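Sugar-phosphate aldolase (Thermotoga maritima, PDB 1PVT) belongs to the class II aldolase and adducin N-terminal domain family and folds as an alpha/beta protein built round a mixed beta-sheet. Local coordinates at residues Asn29-Leu34 with Pro104-Ile109; Glu39-Lys44 with Glu57-Ile62; Cys80-Leu85 with Tyr90-Gly95. All blocks are in the same frame, centred on the assembly; numbering follows the deposited sequence.

How the contacts relate
All three contacts reach the same mixed beta-sheet. Strands 28-34, 58-63, 79-84 and 89-92 lie in that order across it, so contact 1 supplies one strand, contact 2 the next, and contact 3 the antiparallel pair beyond. The centres of contacts 2 and 3 are about 5 Å apart, bridged by the stacked rings of Y59 and H83. Contact 1 is centred about 13 Å from contact 2 and about 12 Å from contact 3. It lies about 7 Å from the centre of the chain, and the loop it closes along the sequence encloses the other two. L34 joins contacts 1 and 3 through its CD2, 3.4 Å from L81 CD1.

Contact 1: residues Asn29-Leu34 with Pro104-Ile109; sequences NISVRL and PTHLMI
S31 and H106 meet where helix 103-115 packs on strand 28-34 of the central sheet, a helix-on-sheet contact of the alpha/beta fold. The short axes of 29-34 and 104-109 come within 9.9 Å at an angle of 36°, yet the two segments bury just 133 Å² between them, nearly all of it around one histidine ring. The tight part is the pair itself. S31 OG approaches the ring edge in plane and hydrogen-bonds to H106 ND1 at 2.6 Å, while S31 CB follows close behind, 3.1 Å from the same ND1. Two torsions bring the groups together. The serine hydroxyl lies between its backbone N and carbonyl carbon (chi1 69°), and the imidazole of H106 is turned so that CG is anti to the carbonyl carbon (chi1 -75°), which carries the ring across to the strand.

Towards the start of the strand the packing becomes loose. I30 points its side chain away, against helix 2-19, and only its carbonyl carbon comes near the imidazole, 4.4 Å from H106 CE1. N29 does point towards the helix, but its CB stays 4.3 Å from H106 NE2 and its amide oxygen is spent on T63. This loose side is nonetheless buried, as are all four touching residues, so it does not open onto solvent.

Residues just beyond the segments complete a polar chain. S31 OG also bonds to H110, one turn further along the same helix, and E102 grips the far nitrogen of H106. The imidazole is thereby fixed in rotation about its CB-CG bond from both nitrogens, with S31 OG at ND1 and E102 OE2 at NE2.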
ATOM      1  N   ASN A  29      -3.816  -0.372   5.175  1.00 50.78           N
ATOM      2  CA  ASN A  29      -4.343  -1.544   4.510  1.00 47.33           C
ATOM      3  C   ASN A  29      -3.272  -2.163   3.676  1.00 45.78           C
ATOM      4  O   ASN A  29      -2.266  -1.525   3.366  1.00 44.83           O
ATOM      5  CB  ASN A  29      -5.508  -1.157   3.619  1.00 46.52           C
ATOM      6  CG  ASN A  29      -6.630  -0.529   4.395  1.00 46.75           C
ATOM      7  OD1 ASN A  29      -7.366  -1.213   5.118  1.00 45.15           O
ATOM      8  ND2 ASN A  29      -6.759   0.789   4.273  1.00 46.94           N
ATOM      9  N   ILE A  30      -3.511  -3.409   3.297  1.00 44.74           N
ATOM     10  CA  ILE A  30      -2.574  -4.160   2.480  1.00 43.02           C
ATOM     11  C   ILE A  30      -3.375  -4.818   1.380  1.00 45.02           C
ATOM     12  O   ILE A  30      -4.554  -5.103   1.560  1.00 45.43           O
ATOM     13  CB  ILE A  30      -1.893  -5.267   3.311  1.00 39.41           C
ATOM     14  CG1 ILE A  30      -1.197  -4.648   4.537  1.00 34.80           C
ATOM     15  CG2 ILE A  30      -0.928  -6.056   2.427  1.00 38.63           C
ATOM     16  CD1 ILE A  30      -0.684  -5.649   5.543  1.00 27.85           C
ATOM     17  N   SER A  31      -2.747  -5.055   0.239  1.00 49.12           N
ATOM     18  CA  SER A  31      -3.431  -5.714  -0.876  1.00 53.46           C
ATOM     19  C   SER A  31      -2.435  -6.489  -1.743  1.00 55.42           C
ATOM     20  O   SER A  31      -1.384  -5.964  -2.155  1.00 54.57           O
ATOM     21  CB  SER A  31      -4.192  -4.697  -1.742  1.00 53.44           C
ATOM     22  OG  SER A  31      -3.299  -3.849  -2.462  1.00 55.15           O
ATOM     23  N   VAL A  32      -2.767  -7.747  -2.008  1.00 58.14           N
ATOM     24  CA  VAL A  32      -1.904  -8.589  -2.823  1.00 62.16           C
ATOM     25  C   VAL A  32      -2.721  -9.159  -3.971  1.00 65.08           C
ATOM     26  O   VAL A  32      -3.860  -9.604  -3.787  1.00 65.24           O
ATOM     27  CB  VAL A  32      -1.295  -9.760  -1.998  1.00 62.23           C
ATOM     28  CG1 VAL A  32      -0.201 -10.473  -2.813  1.00 61.49           C
ATOM     29  CG2 VAL A  32      -0.729  -9.231  -0.688  1.00 62.23           C
ATOM     30  N   ARG A  33      -2.127  -9.139  -5.157  1.00 68.97           N
ATOM     31  CA  ARG A  33      -2.786  -9.645  -6.347  1.00 72.05           C
ATOM     32  C   ARG A  33      -2.401 -11.095  -6.579  1.00 74.26           C
ATOM     33  O   ARG A  33      -1.227 -11.418  -6.738  1.00 73.96           O
ATOM     34  CB  ARG A  33      -2.392  -8.781  -7.547  1.00 72.12           C
ATOM     35  CG  ARG A  33      -2.986  -9.214  -8.865  1.00 72.36           C
ATOM     36  CD  ARG A  33      -2.998  -8.057  -9.845  1.00 72.69           C
ATOM     37  NE  ARG A  33      -1.733  -7.320  -9.873  1.00 73.58           N
ATOM     38  CZ  ARG A  33      -0.640  -7.709 -10.522  1.00 73.44           C
ATOM     39  NH1 ARG A  33      -0.635  -8.840 -11.212  1.00 74.15           N
ATOM     40  NH2 ARG A  33       0.447  -6.955 -10.488  1.00 73.35           N
ATOM     41  N   LEU A  34      -3.397 -11.970  -6.564  1.00 77.75           N
ATOM     42  CA  LEU A  34      -3.169 -13.385  -6.802  1.00 81.68           C
ATOM     43  C   LEU A  34      -3.089 -13.617  -8.311  1.00 85.13           C
ATOM     44  O   LEU A  34      -3.883 -13.066  -9.083  1.00 85.95           O
ATOM     45  CB  LEU A  34      -4.310 -14.206  -6.200  1.00 80.41           C
ATOM     46  CG  LEU A  34      -4.105 -14.812  -4.811  1.00 79.66           C
ATOM     47  CD1 LEU A  34      -2.946 -14.130  -4.105  1.00 79.70           C
ATOM     48  CD2 LEU A  34      -5.404 -14.701  -4.011  1.00 78.47           C
ATOM     49  N   PRO A 104     -11.223   0.655  -3.907  1.00 54.82           N
ATOM     50  CA  PRO A 104     -11.278   1.218  -5.257  1.00 53.82           C
ATOM     51  C   PRO A 104      -9.915   1.698  -5.723  1.00 54.14           C
ATOM     52  O   PRO A 104      -9.484   1.414  -6.850  1.00 54.72           O
ATOM     53  CB  PRO A 104     -12.250   2.370  -5.099  1.00 53.82           C
ATOM     54  CG  PRO A 104     -13.185   1.863  -4.050  1.00 54.55           C
ATOM     55  CD  PRO A 104     -12.248   1.271  -3.048  1.00 54.68           C
ATOM     56  N   THR A 105      -9.239   2.436  -4.844  1.00 53.92           N
ATOM     57  CA  THR A 105      -7.922   2.968  -5.152  1.00 52.06           C
ATOM     58  C   THR A 105      -6.967   1.838  -5.506  1.00 53.23           C
ATOM     59  O   THR A 105      -6.354   1.847  -6.567  1.00 53.02           O
ATOM     60  CB  THR A 105      -7.357   3.739  -3.971  1.00 49.89           C
ATOM     61  OG1 THR A 105      -8.282   4.759  -3.578  1.00 49.13           O
ATOM     62  CG2 THR A 105      -6.051   4.376  -4.358  1.00 47.94           C
ATOM     63  N   HIS A 106      -6.856   0.861  -4.613  1.00 54.23           N
ATOM     64  CA  HIS A 106      -5.995  -0.304  -4.821  1.00 54.40           C
ATOM     65  C   HIS A 106      -6.338  -0.944  -6.149  1.00 55.39           C
ATOM     66  O   HIS A 106      -5.463  -1.381  -6.906  1.00 54.13           O
ATOM     67  CB  HIS A 106      -6.227  -1.341  -3.716  1.00 54.43           C
ATOM     68  CG  HIS A 106      -5.624  -0.968  -2.398  1.00 53.95           C
ATOM     69  ND1 HIS A 106      -4.532  -1.622  -1.868  1.00 52.26           N
ATOM     70  CD2 HIS A 106      -5.943   0.006  -1.513  1.00 54.05           C
ATOM     71  CE1 HIS A 106      -4.205  -1.068  -0.716  1.00 52.16           C
ATOM     72  NE2 HIS A 106      -5.045  -0.077  -0.477  1.00 52.74           N
ATOM     73  N   LEU A 107      -7.639  -1.007  -6.411  1.00 56.77           N
ATOM     74  CA  LEU A 107      -8.133  -1.596  -7.632  1.00 58.11           C
ATOM     75  C   LEU A 107      -7.377  -1.031  -8.800  1.00 59.68           C
ATOM     76  O   LEU A 107      -6.761  -1.767  -9.572  1.00 59.78           O
ATOM     77  CB  LEU A 107      -9.611  -1.293  -7.810  1.00 57.69           C
ATOM     78  CG  LEU A 107     -10.466  -2.539  -8.005  1.00 57.72           C
ATOM     79  CD1 LEU A 107     -11.817  -2.123  -8.551  1.00 57.79           C
ATOM     80  CD2 LEU A 107      -9.770  -3.509  -8.957  1.00 58.07           C
HETATM   81  N   MSE A 108      -7.409   0.291  -8.911  1.00 61.64           N
HETATM   82  CA  MSE A 108      -6.750   0.966 -10.009  1.00 65.35           C
HETATM   83  C   MSE A 108      -5.281   0.650 -10.189  1.00 64.51           C
HETATM   84  O   MSE A 108      -4.849   0.344 -11.301  1.00 64.12           O
HETATM   85  CB  MSE A 108      -6.951   2.472  -9.897  1.00 70.78           C
HETATM   86  CG  MSE A 108      -8.404   2.891 -10.107  1.00 78.70           C
HETATM   87 SE   MSE A 108      -9.324   1.867 -11.522  1.00 92.02          SE
HETATM   88  CE  MSE A 108     -10.873   1.267 -10.482  1.00 85.03           C
ATOM     89  N   ILE A 109      -4.508   0.717  -9.109  1.00 64.45           N
ATOM     90  CA  ILE A 109      -3.081   0.423  -9.217  1.00 64.22           C
ATOM     91  C   ILE A 109      -2.894  -1.011  -9.673  1.00 64.92           C
ATOM     92  O   ILE A 109      -2.024  -1.310 -10.501  1.00 64.60           O
ATOM     93  CB  ILE A 109      -2.333   0.562  -7.876  1.00 62.73           C
ATOM     94  CG1 ILE A 109      -2.547   1.949  -7.274  1.00 61.99           C
ATOM     95  CG2 ILE A 109      -0.846   0.323  -8.099  1.00 61.73           C
ATOM     96  CD1 ILE A 109      -3.811   2.079  -6.462  1.00 61.71           C
TER

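Contact 2: residues Glu39-Lys44 with Glu57-Ile62; sequences EGYEVK and EMYLLI
Y41 and Y59 cross at about a right angle and meet through their hydroxyl ends. The ring planes are turned 76° apart with centroids separated by 5.8 Å, and the rings touch rim to rim, neither lying over the face of the other. Each hydroxyl oxygen sits at the edge of the opposite ring, near its plane. The carbon rims also close up, Y41 CZ standing 3.6 Å from Y59 CE1.

Y59 leaves strand 58-63 pointing towards the loop, its CG anti to the carbonyl carbon (chi1 -69°), and its buried ring is stacked on H83 of the neighbouring strand. Y41 comes from the exposed loop 39-44, as the last residue of the inverse gamma turn centred on G40; its side chain sets off across the line to the strand, its hydroxyl end reaches Y59, and it also touches H83.

The link is a hydrogen bond between Y41 OH and Y59 OH, modelled at a very short 2.5 Å, a length whose exact value is doubtful. Either phenol could donate, so the chemistry is consistent with a tie between two neutral hydroxyls joining the loop to the strand.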
ATOM      1  N   GLU A  39      -7.891 -22.173  -4.906  1.00106.36           N
ATOM      2  CA  GLU A  39      -8.272 -23.589  -4.905  1.00107.68           C
ATOM      3  C   GLU A  39      -9.549 -23.785  -4.085  1.00107.61           C
ATOM      4  O   GLU A  39     -10.526 -24.363  -4.568  1.00107.63           O
ATOM      5  CB  GLU A  39      -7.146 -24.473  -4.329  1.00109.49           C
ATOM      6  CG  GLU A  39      -7.584 -25.926  -4.014  1.00111.25           C
ATOM      7  CD  GLU A  39      -6.429 -26.861  -3.645  1.00112.18           C
ATOM      8  OE1 GLU A  39      -5.604 -26.497  -2.770  1.00112.73           O
ATOM      9  OE2 GLU A  39      -6.357 -27.968  -4.228  1.00111.83           O
ATOM     10  N   GLY A  40      -9.536 -23.311  -2.843  1.00107.55           N
ATOM     11  CA  GLY A  40     -10.715 -23.432  -2.009  1.00107.89           C
ATOM     12  C   GLY A  40     -11.756 -22.454  -2.516  1.00108.14           C
ATOM     13  O   GLY A  40     -12.126 -21.497  -1.825  1.00107.72           O
ATOM     14  N   TYR A  41     -12.223 -22.681  -3.741  1.00108.43           N
ATOM     15  CA  TYR A  41     -13.215 -21.794  -4.327  1.00108.36           C
ATOM     16  C   TYR A  41     -14.479 -21.831  -3.491  1.00107.20           C
ATOM     17  O   TYR A  41     -15.091 -22.889  -3.319  1.00107.67           O
ATOM     18  CB  TYR A  41     -13.522 -22.182  -5.779  1.00108.78           C
ATOM     19  CG  TYR A  41     -13.497 -20.967  -6.670  1.00109.77           C
ATOM     20  CD1 TYR A  41     -12.403 -20.708  -7.505  1.00110.05           C
ATOM     21  CD2 TYR A  41     -14.517 -20.012  -6.597  1.00110.10           C
ATOM     22  CE1 TYR A  41     -12.322 -19.523  -8.240  1.00110.51           C
ATOM     23  CE2 TYR A  41     -14.447 -18.825  -7.321  1.00110.36           C
ATOM     24  CZ  TYR A  41     -13.350 -18.585  -8.140  1.00111.07           C
ATOM     25  OH  TYR A  41     -13.287 -17.406  -8.848  1.00111.62           O
ATOM     26  N   GLU A  42     -14.868 -20.672  -2.970  1.00104.81           N
ATOM     27  CA  GLU A  42     -16.043 -20.592  -2.123  1.00102.63           C
ATOM     28  C   GLU A  42     -16.699 -19.213  -2.121  1.00 99.51           C
ATOM     29  O   GLU A  42     -16.436 -18.405  -1.231  1.00100.40           O
ATOM     30  CB  GLU A  42     -15.636 -20.982  -0.699  1.00105.20           C
ATOM     31  CG  GLU A  42     -15.166 -22.433  -0.579  1.00108.55           C
ATOM     32  CD  GLU A  42     -14.232 -22.681   0.602  1.00110.14           C
ATOM     33  OE1 GLU A  42     -14.566 -22.268   1.737  1.00111.50           O
ATOM     34  OE2 GLU A  42     -13.165 -23.304   0.389  1.00110.42           O
ATOM     35  N   VAL A  43     -17.555 -18.940  -3.104  1.00 94.47           N
ATOM     36  CA  VAL A  43     -18.223 -17.646  -3.165  1.00 89.83           C
ATOM     37  C   VAL A  43     -19.223 -17.514  -2.028  1.00 87.91           C
ATOM     38  O   VAL A  43     -20.212 -18.240  -1.968  1.00 87.60           O
ATOM     39  CB  VAL A  43     -18.950 -17.455  -4.493  1.00 88.76           C
ATOM     40  CG1 VAL A  43     -19.653 -16.113  -4.511  1.00 87.05           C
ATOM     41  CG2 VAL A  43     -17.956 -17.539  -5.626  1.00 88.06           C
ATOM     42  N   LYS A  44     -18.952 -16.580  -1.126  1.00 85.70           N
ATOM     43  CA  LYS A  44     -19.805 -16.358   0.030  1.00 83.48           C
ATOM     44  C   LYS A  44     -20.676 -15.139  -0.214  1.00 81.20           C
ATOM     45  O   LYS A  44     -21.797 -15.057   0.278  1.00 80.79           O
ATOM     46  CB  LYS A  44     -18.937 -16.133   1.276  1.00 84.71           C
ATOM     47  CG  LYS A  44     -19.554 -16.550   2.630  1.00 85.90           C
ATOM     48  CD  LYS A  44     -20.800 -15.744   3.028  1.00 85.63           C
ATOM     49  CE  LYS A  44     -22.091 -16.496   2.698  1.00 85.77           C
ATOM     50  NZ  LYS A  44     -22.200 -17.803   3.413  1.00 84.96           N
ATOM     51  N   GLU A  57      -9.657  -9.262 -15.448  1.00 89.26           N
ATOM     52  CA  GLU A  57     -10.158 -10.081 -14.355  1.00 87.75           C
ATOM     53  C   GLU A  57      -8.983 -10.413 -13.447  1.00 86.29           C
ATOM     54  O   GLU A  57      -7.858 -10.573 -13.930  1.00 86.01           O
ATOM     55  CB  GLU A  57     -10.749 -11.372 -14.908  1.00 88.85           C
ATOM     56  CG  GLU A  57     -10.952 -12.444 -13.861  1.00 90.61           C
ATOM     57  CD  GLU A  57     -10.964 -13.834 -14.463  1.00 92.45           C
ATOM     58  OE1 GLU A  57     -10.015 -14.165 -15.209  1.00 93.73           O
ATOM     59  OE2 GLU A  57     -11.915 -14.597 -14.189  1.00 93.16           O
HETATM   60  N   MSE A  58      -9.236 -10.513 -12.140  1.00 84.09           N
HETATM   61  CA  MSE A  58      -8.182 -10.844 -11.175  1.00 80.91           C
HETATM   62  C   MSE A  58      -8.723 -11.279  -9.824  1.00 76.49           C
HETATM   63  O   MSE A  58      -9.908 -11.151  -9.538  1.00 74.03           O
HETATM   64  CB  MSE A  58      -7.248  -9.649 -10.949  1.00 84.02           C
HETATM   65  CG  MSE A  58      -7.931  -8.455 -10.284  1.00 88.23           C
HETATM   66 SE   MSE A  58      -6.740  -7.115  -9.509  1.00 93.87          SE
HETATM   67  CE  MSE A  58      -6.516  -5.924 -11.020  1.00 91.77           C
ATOM     68  N   TYR A  59      -7.825 -11.803  -9.001  1.00 73.64           N
ATOM     69  CA  TYR A  59      -8.150 -12.229  -7.648  1.00 70.50           C
ATOM     70  C   TYR A  59      -7.201 -11.467  -6.744  1.00 68.38           C
ATOM     71  O   TYR A  59      -5.986 -11.544  -6.911  1.00 68.53           O
ATOM     72  CB  TYR A  59      -7.884 -13.715  -7.450  1.00 69.59           C
ATOM     73  CG  TYR A  59      -8.807 -14.637  -8.188  1.00 68.95           C
ATOM     74  CD1 TYR A  59     -10.026 -15.028  -7.641  1.00 67.93           C
ATOM     75  CD2 TYR A  59      -8.432 -15.173  -9.413  1.00 69.49           C
ATOM     76  CE1 TYR A  59     -10.841 -15.947  -8.298  1.00 67.86           C
ATOM     77  CE2 TYR A  59      -9.235 -16.082 -10.076  1.00 68.57           C
ATOM     78  CZ  TYR A  59     -10.432 -16.473  -9.521  1.00 68.02           C
ATOM     79  OH  TYR A  59     -11.184 -17.411 -10.192  1.00 67.59           O
ATOM     80  N   LEU A  60      -7.737 -10.718  -5.795  1.00 65.70           N
ATOM     81  CA  LEU A  60      -6.856  -9.999  -4.903  1.00 63.17           C
ATOM     82  C   LEU A  60      -7.297 -10.069  -3.445  1.00 60.67           C
ATOM     83  O   LEU A  60      -8.496 -10.065  -3.117  1.00 59.04           O
ATOM     84  CB  LEU A  60      -6.695  -8.534  -5.342  1.00 63.58           C
ATOM     85  CG  LEU A  60      -7.609  -7.481  -4.706  1.00 64.09           C
ATOM     86  CD1 LEU A  60      -6.956  -6.103  -4.762  1.00 62.94           C
ATOM     87  CD2 LEU A  60      -8.953  -7.486  -5.408  1.00 65.98           C
ATOM     88  N   LEU A  61      -6.286 -10.160  -2.584  1.00 57.55           N
ATOM     89  CA  LEU A  61      -6.449 -10.217  -1.145  1.00 53.59           C
ATOM     90  C   LEU A  61      -6.253  -8.798  -0.651  1.00 51.40           C
ATOM     91  O   LEU A  61      -5.261  -8.151  -0.982  1.00 50.69           O
ATOM     92  CB  LEU A  61      -5.382 -11.133  -0.535  1.00 53.13           C
ATOM     93  CG  LEU A  61      -5.596 -12.650  -0.611  1.00 51.67           C
ATOM     94  CD1 LEU A  61      -4.272 -13.385  -0.435  1.00 49.05           C
ATOM     95  CD2 LEU A  61      -6.620 -13.060   0.451  1.00 49.87           C
ATOM     96  N   ILE A  62      -7.205  -8.304   0.122  1.00 49.41           N
ATOM     97  CA  ILE A  62      -7.089  -6.958   0.644  1.00 48.14           C
ATOM     98  C   ILE A  62      -7.713  -6.913   2.024  1.00 47.32           C
ATOM     99  O   ILE A  62      -8.683  -7.607   2.307  1.00 46.03           O
ATOM    100  CB  ILE A  62      -7.789  -5.937  -0.276  1.00 48.19           C
ATOM    101  CG1 ILE A  62      -7.509  -4.512   0.207  1.00 47.89           C
ATOM    102  CG2 ILE A  62      -9.283  -6.181  -0.271  1.00 48.32           C
ATOM    103  CD1 ILE A  62      -8.039  -3.435  -0.718  1.00 47.44           C
TER

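Contact 3: residues Cys80-Leu85 with Tyr90-Gly95; sequences CLLHVL and YEILHG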
ATOM      1  N   CYS A  80      -9.678 -10.051   3.087  1.00 54.23           N
ATOM      2  CA  CYS A  80     -10.611 -10.444   2.033  1.00 53.57           C
ATOM      3  C   CYS A  80      -9.962 -10.980   0.766  1.00 53.15           C
ATOM      4  O   CYS A  80      -9.002 -10.410   0.245  1.00 52.01           O
ATOM      5  CB  CYS A  80     -11.527  -9.268   1.655  1.00 52.79           C
ATOM      6  SG  CYS A  80     -12.719  -8.757   2.919  1.00 54.01           S
ATOM      7  N   LEU A  81     -10.492 -12.104   0.298  1.00 54.02           N
ATOM      8  CA  LEU A  81     -10.040 -12.707  -0.944  1.00 55.42           C
ATOM      9  C   LEU A  81     -11.156 -12.324  -1.888  1.00 56.14           C
ATOM     10  O   LEU A  81     -12.324 -12.590  -1.619  1.00 55.10           O
ATOM     11  CB  LEU A  81      -9.967 -14.225  -0.862  1.00 54.42           C
ATOM     12  CG  LEU A  81      -9.844 -14.819  -2.270  1.00 53.81           C
ATOM     13  CD1 LEU A  81      -8.578 -14.324  -2.950  1.00 53.73           C
ATOM     14  CD2 LEU A  81      -9.831 -16.322  -2.180  1.00 54.55           C
ATOM     15  N   LEU A  82     -10.806 -11.695  -2.994  1.00 57.15           N
ATOM     16  CA  LEU A  82     -11.834 -11.264  -3.911  1.00 58.32           C
ATOM     17  C   LEU A  82     -11.557 -11.635  -5.341  1.00 60.00           C
ATOM     18  O   LEU A  82     -10.404 -11.774  -5.754  1.00 60.89           O
ATOM     19  CB  LEU A  82     -11.976  -9.755  -3.830  1.00 57.10           C
ATOM     20  CG  LEU A  82     -12.138  -9.181  -2.431  1.00 56.42           C
ATOM     21  CD1 LEU A  82     -12.053  -7.672  -2.533  1.00 54.51           C
ATOM     22  CD2 LEU A  82     -13.465  -9.637  -1.813  1.00 55.43           C
ATOM     23  N   HIS A  83     -12.630 -11.795  -6.098  1.00 61.59           N
ATOM     24  CA  HIS A  83     -12.503 -12.085  -7.509  1.00 63.42           C
ATOM     25  C   HIS A  83     -13.036 -10.822  -8.178  1.00 63.76           C
ATOM     26  O   HIS A  83     -14.206 -10.447  -7.999  1.00 62.36           O
ATOM     27  CB  HIS A  83     -13.325 -13.313  -7.902  1.00 65.66           C
ATOM     28  CG  HIS A  83     -13.121 -13.742  -9.323  1.00 68.32           C
ATOM     29  ND1 HIS A  83     -11.872 -13.829  -9.901  1.00 69.55           N
ATOM     30  CD2 HIS A  83     -14.005 -14.104 -10.282  1.00 68.70           C
ATOM     31  CE1 HIS A  83     -11.995 -14.225 -11.155  1.00 69.45           C
ATOM     32  NE2 HIS A  83     -13.279 -14.399 -11.412  1.00 69.45           N
ATOM     33  N   VAL A  84     -12.154 -10.151  -8.915  1.00 65.17           N
ATOM     34  CA  VAL A  84     -12.502  -8.917  -9.597  1.00 66.54           C
ATOM     35  C   VAL A  84     -12.930  -9.175 -11.037  1.00 67.64           C
ATOM     36  O   VAL A  84     -12.120  -9.512 -11.913  1.00 66.61           O
ATOM     37  CB  VAL A  84     -11.322  -7.922  -9.552  1.00 66.36           C
ATOM     38  CG1 VAL A  84     -11.668  -6.656 -10.303  1.00 66.91           C
ATOM     39  CG2 VAL A  84     -11.001  -7.580  -8.105  1.00 65.61           C
ATOM     40  N   LEU A  85     -14.234  -9.024 -11.251  1.00 69.23           N
ATOM     41  CA  LEU A  85     -14.841  -9.225 -12.552  1.00 70.97           C
ATOM     42  C   LEU A  85     -15.341  -7.919 -13.090  1.00 72.21           C
ATOM     43  O   LEU A  85     -16.031  -7.167 -12.391  1.00 72.81           O
ATOM     44  CB  LEU A  85     -16.014 -10.194 -12.456  1.00 69.94           C
ATOM     45  CG  LEU A  85     -15.573 -11.632 -12.208  1.00 69.51           C
ATOM     46  CD1 LEU A  85     -16.796 -12.479 -11.949  1.00 69.19           C
ATOM     47  CD2 LEU A  85     -14.759 -12.143 -13.403  1.00 66.83           C
ATOM     48  N   TYR A  90     -18.265  -7.692  -8.007  1.00 74.07           N
ATOM     49  CA  TYR A  90     -17.095  -8.415  -7.552  1.00 73.55           C
ATOM     50  C   TYR A  90     -17.656  -9.342  -6.492  1.00 73.41           C
ATOM     51  O   TYR A  90     -18.662  -9.014  -5.846  1.00 71.80           O
ATOM     52  CB  TYR A  90     -16.068  -7.461  -6.940  1.00 72.52           C
ATOM     53  CG  TYR A  90     -16.422  -6.936  -5.560  1.00 71.44           C
ATOM     54  CD1 TYR A  90     -16.133  -7.680  -4.410  1.00 70.46           C
ATOM     55  CD2 TYR A  90     -16.995  -5.675  -5.401  1.00 70.76           C
ATOM     56  CE1 TYR A  90     -16.394  -7.176  -3.133  1.00 69.74           C
ATOM     57  CE2 TYR A  90     -17.259  -5.158  -4.128  1.00 70.67           C
ATOM     58  CZ  TYR A  90     -16.954  -5.912  -2.998  1.00 70.22           C
ATOM     59  OH  TYR A  90     -17.186  -5.385  -1.743  1.00 68.95           O
ATOM     60  N   GLU A  91     -17.018 -10.491  -6.311  1.00 74.03           N
ATOM     61  CA  GLU A  91     -17.494 -11.457  -5.331  1.00 75.25           C
ATOM     62  C   GLU A  91     -16.494 -11.745  -4.207  1.00 74.32           C
ATOM     63  O   GLU A  91     -15.281 -11.741  -4.419  1.00 72.74           O
ATOM     64  CB  GLU A  91     -17.892 -12.745  -6.057  1.00 77.10           C
ATOM     65  CG  GLU A  91     -16.892 -13.190  -7.128  1.00 79.35           C
ATOM     66  CD  GLU A  91     -17.417 -14.328  -8.007  1.00 80.64           C
ATOM     67  OE1 GLU A  91     -16.604 -14.941  -8.746  1.00 79.63           O
ATOM     68  OE2 GLU A  91     -18.643 -14.601  -7.964  1.00 80.81           O
ATOM     69  N   ILE A  92     -17.019 -11.977  -3.009  1.00 74.42           N
ATOM     70  CA  ILE A  92     -16.189 -12.263  -1.855  1.00 75.12           C
ATOM     71  C   ILE A  92     -16.056 -13.759  -1.609  1.00 76.66           C
ATOM     72  O   ILE A  92     -17.049 -14.450  -1.387  1.00 76.49           O
ATOM     73  CB  ILE A  92     -16.768 -11.626  -0.604  1.00 74.40           C
ATOM     74  CG1 ILE A  92     -16.793 -10.109  -0.778  1.00 74.24           C
ATOM     75  CG2 ILE A  92     -15.956 -12.042   0.610  1.00 73.01           C
ATOM     76  CD1 ILE A  92     -17.417  -9.361   0.397  1.00 75.12           C
ATOM     77  N   LEU A  93     -14.818 -14.248  -1.655  1.00 78.66           N
ATOM     78  CA  LEU A  93     -14.504 -15.662  -1.422  1.00 80.00           C
ATOM     79  C   LEU A  93     -14.184 -15.877   0.059  1.00 81.12           C
ATOM     80  O   LEU A  93     -14.689 -16.816   0.681  1.00 81.75           O
ATOM     81  CB  LEU A  93     -13.302 -16.097  -2.274  1.00 79.93           C
ATOM     82  CG  LEU A  93     -13.519 -16.494  -3.742  1.00 79.82           C
ATOM     83  CD1 LEU A  93     -14.237 -15.384  -4.494  1.00 80.13           C
ATOM     84  CD2 LEU A  93     -12.170 -16.804  -4.392  1.00 78.98           C
ATOM     85  N   HIS A  94     -13.330 -15.013   0.612  1.00 82.04           N
ATOM     86  CA  HIS A  94     -12.972 -15.073   2.028  1.00 82.26           C
ATOM     87  C   HIS A  94     -13.146 -13.680   2.648  1.00 81.21           C
ATOM     88  O   HIS A  94     -13.039 -12.659   1.954  1.00 80.98           O
ATOM     89  CB  HIS A  94     -11.529 -15.580   2.218  1.00 84.26           C
ATOM     90  CG  HIS A  94     -11.109 -15.700   3.660  1.00 87.48           C
ATOM     91  ND1 HIS A  94     -11.990 -16.036   4.673  1.00 88.15           N
ATOM     92  CD2 HIS A  94      -9.902 -15.538   4.257  1.00 87.87           C
ATOM     93  CE1 HIS A  94     -11.344 -16.071   5.827  1.00 87.70           C
ATOM     94  NE2 HIS A  94     -10.076 -15.773   5.602  1.00 88.39           N
ATOM     95  N   GLY A  95     -13.442 -13.653   3.948  1.00 79.82           N
ATOM     96  CA  GLY A  95     -13.625 -12.395   4.648  1.00 78.69           C
ATOM     97  C   GLY A  95     -14.893 -12.372   5.475  1.00 77.64           C
ATOM     98  O   GLY A  95     -15.757 -13.226   5.319  1.00 78.10           O
TER
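C80 meets the turned end of the opposite strand: its CA makes a CH-O contact with H94 O at 3.3 Å, and its SG lies near the CA of G95, where there is no side chain to crowd it. The next residue, L81, carries the irregular part of the ladder. Its N donates to H94 O at 3.1 Å. Its O accepts from L93 N at 3.0 Å and, weakly, from H94 N. With CG anti to the backbone N (chi1 165°), the L81 side chain swings over L93, and the two cross obliquely, CD2 of L81 being 3.3 Å from CD2 of L93.

On the other face, L82 lies side by side with I92, its CD2 3.5 Å from I92 CG1, and the same methyl also nears the Y90 ring. H83 then restores regular pairing with E91. H83 N donates to E91 O at 3.1 Å and E91 N to H83 O at 3.3 Å. Above this pair the side chains run the same way, imidazole and carboxylate planes 32° apart, with E91 OE1 at the ring edge 3.1 Å from H83 CD2; this is a carbon contact and not a salt bridge. Beyond it, L85 CD1 packs loosely against the same carboxylate oxygen.

Strand 79-84 is also bonded to strand 58-63, and strand 89-92 to strand 45-49, so the pair sits inside the sheet. L93 and H94 together facing L81 form a classic beta bulge, at the end of the antiparallel beta hairpin away from its connecting turn.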